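Local atomic coordinates of conserved hypothetical exported protein (Bacteroides fragilis, PDB entry 4JJA), a protein that is of unknown function but belongs to the NamZ (DUF1343) family and may act as a peptidoglycan beta-N-acetylmuramidase. Residues I139-N144 with L366-N371. Numbering follows the deposited sequence.
Sequences ILDRPN and LLYQDN
OD2 of Asp-141 lies at the edge of the Tyr-368 ring, in its plane, while CB of the preceding Leu-367 sits over one face, 3.8 Å above the ring plane and displaced toward the rim. The carboxylate and ring planes are 18° apart and OD2 lies in the ring plane, which together place the groups edge to edge, not stacked. The hydroxyl OH of Tyr-368 donates to OD2 of Asp-141 at 2.6 Å, a short bond that uses the anti lone pair of OD2; CE2 of Tyr-368 follows at 3.4 Å from the same oxygen. With CG anti to the carbonyl carbon, beside the backbone N (chi1 -48°), the Tyr-368 side chain approaches Asp-141 from the opposite direction and brings OH to OD2. CD1 of Leu-367 makes a loose van der Waals contact, 4.2 Å from OD2 of Asp-141.

Further bonds hold both buried polar groups: Thr-175 OG1 also pairs with OD2, Gly-177 N with OD1, and Cys-202 N with the tyrosine hydroxyl. Asp-141 directly follows strand 136-140 of the parallel, Rossmann-like sheet, beside edge strand 197-200. The C-terminal tail, after helix 352-362, thus closes back onto the N-terminal family region, with Leu-367 against Val-199 and against Leu-181 of helix 176-185.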
loop_
_atom_site.group_PDB
_atom_site.type_symbol
_atom_site.label_atom_id
_atom_site.label_comp_id
_atom_site.label_asym_id
_atom_site.label_seq_id
_atom_site.Cartn_x
_atom_site.Cartn_y
_atom_site.Cartn_z
ATOM N N ILE A 139 -3.452 14.154 9.202
ATOM C CA ILE A 139 -2.564 13.218 8.521
ATOM C C ILE A 139 -1.152 13.806 8.524
ATOM O O ILE A 139 -0.909 14.917 8.019
ATOM C CB ILE A 139 -3.014 12.940 7.076
ATOM C CG1 ILE A 139 -4.467 12.394 7.087
ATOM C CG2 ILE A 139 -1.976 11.993 6.376
ATOM C CD1 ILE A 139 -5.056 12.182 5.719
ATOM N N LEU A 140 -0.222 13.074 9.135
ATOM C CA LEU A 140 1.208 13.437 9.142
ATOM C C LEU A 140 1.783 12.726 7.937
ATOM O O LEU A 140 1.979 11.494 7.975
ATOM C CB LEU A 140 1.832 13.028 10.476
ATOM C CG LEU A 140 1.189 13.659 11.700
ATOM C CD1 LEU A 140 1.891 13.106 12.945
ATOM C CD2 LEU A 140 1.168 15.195 11.648
ATOM N N ASP A 141 1.945 13.432 6.829
ATOM C CA ASP A 141 2.149 12.709 5.576
ATOM C C ASP A 141 3.523 12.069 5.524
ATOM O O ASP A 141 4.503 12.588 6.119
ATOM C CB ASP A 141 1.928 13.626 4.375
ATOM C CG ASP A 141 1.216 12.985 3.205
ATOM O OD1 ASP A 141 0.584 11.926 3.352
ATOM O OD2 ASP A 141 1.251 13.666 2.125
ATOM N N ARG A 142 3.610 10.952 4.819
ATOM C CA ARG A 142 4.859 10.287 4.496
ATOM C C ARG A 142 4.892 10.072 2.994
ATOM O O ARG A 142 3.860 9.989 2.347
ATOM C CB ARG A 142 5.031 8.965 5.232
ATOM C CG ARG A 142 5.191 9.143 6.738
ATOM C CD ARG A 142 5.427 7.829 7.464
ATOM N NE ARG A 142 5.477 8.098 8.913
ATOM C CZ ARG A 142 6.544 8.032 9.678
ATOM N NH1 ARG A 142 7.711 7.610 9.196
ATOM N NH2 ARG A 142 6.436 8.358 10.958
ATOM N N PRO A 143 6.093 9.962 2.438
ATOM C CA PRO A 143 6.196 9.727 1.006
ATOM C C PRO A 143 5.555 8.448 0.522
ATOM O O PRO A 143 5.441 7.498 1.285
ATOM C CB PRO A 143 7.724 9.673 0.755
ATOM C CG PRO A 143 8.284 10.521 1.815
ATOM C CD PRO A 143 7.423 10.195 3.021
ATOM N N ASN A 144 5.155 8.462 -0.746
ATOM C CA ASN A 144 4.800 7.243 -1.448
ATOM C C ASN A 144 6.053 6.796 -2.187
ATOM O O ASN A 144 6.504 7.516 -3.077
ATOM C CB ASN A 144 3.649 7.539 -2.412
ATOM C CG ASN A 144 3.210 6.335 -3.209
ATOM O OD1 ASN A 144 3.896 5.302 -3.228
ATOM N ND2 ASN A 144 2.088 6.497 -3.931
ATOM N N LEU A 366 -3.356 16.975 -5.298
ATOM C CA LEU A 366 -1.938 16.808 -5.072
ATOM C C LEU A 366 -1.428 17.882 -4.144
ATOM O O LEU A 366 -1.880 19.014 -4.154
ATOM C CB LEU A 366 -1.120 16.799 -6.360
ATOM C CG LEU A 366 -1.486 15.695 -7.354
ATOM C CD1 LEU A 366 -0.652 15.761 -8.625
ATOM C CD2 LEU A 366 -1.477 14.260 -6.718
ATOM N N LEU A 367 -0.489 17.501 -3.303
ATOM C CA LEU A 367 0.140 18.381 -2.340
ATOM C C LEU A 367 1.586 18.679 -2.665
ATOM O O LEU A 367 2.257 19.477 -1.985
ATOM C CB LEU A 367 0.055 17.767 -0.948
ATOM C CG LEU A 367 -1.342 17.689 -0.328
ATOM C CD1 LEU A 367 -1.319 16.783 0.899
ATOM C CD2 LEU A 367 -1.897 19.089 -0.054
ATOM N N TYR A 368 2.093 18.027 -3.706
ATOM C CA TYR A 368 3.495 18.111 -4.084
ATOM C C TYR A 368 3.559 18.231 -5.582
ATOM O O TYR A 368 2.640 17.847 -6.273
ATOM C CB TYR A 368 4.260 16.816 -3.658
ATOM C CG TYR A 368 3.947 16.450 -2.217
ATOM C CD1 TYR A 368 4.527 17.130 -1.181
ATOM C CD2 TYR A 368 3.092 15.427 -1.903
ATOM C CE1 TYR A 368 4.221 16.810 0.136
ATOM C CE2 TYR A 368 2.774 15.119 -0.601
ATOM C CZ TYR A 368 3.357 15.795 0.419
ATOM O OH TYR A 368 3.081 15.521 1.740
ATOM N N GLN A 369 4.691 18.734 -6.059
ATOM C CA GLN A 369 4.919 18.871 -7.476
ATOM C C GLN A 369 4.644 17.580 -8.210
ATOM O O GLN A 369 5.155 16.533 -7.827
ATOM C CB GLN A 369 6.376 19.284 -7.704
ATOM C CG GLN A 369 6.817 19.584 -9.118
ATOM C CD GLN A 369 8.283 19.778 -9.152
ATOM O OE1 GLN A 369 8.774 20.868 -8.786
ATOM N NE2 GLN A 369 8.988 18.770 -9.518
ATOM N N ASP A 370 3.854 17.679 -9.276
ATOM C CA ASP A 370 3.468 16.532 -10.054
ATOM C C ASP A 370 4.647 16.016 -10.861
ATOM O O ASP A 370 5.686 16.684 -11.000
ATOM C CB ASP A 370 2.262 16.909 -10.937
ATOM C CG ASP A 370 1.422 15.766 -11.398
ATOM O OD1 ASP A 370 1.694 14.581 -11.107
ATOM O OD2 ASP A 370 0.408 16.078 -12.065
ATOM N N ASN A 371 4.477 14.821 -11.397
ATOM C CA ASN A 371 5.473 14.313 -12.328
ATOM C C ASN A 371 4.840 14.039 -13.638
ATOM O O ASN A 371 4.627 15.047 -14.347
ATOM C CB ASN A 371 6.220 13.120 -11.752
ATOM C CG ASN A 371 7.328 12.629 -12.648
ATOM O OD1 ASN A 371 7.945 13.404 -13.393
ATOM N ND2 ASN A 371 7.651 11.359 -12.542
ATOM O OXT ASN A 371 4.568 12.887 -13.993
#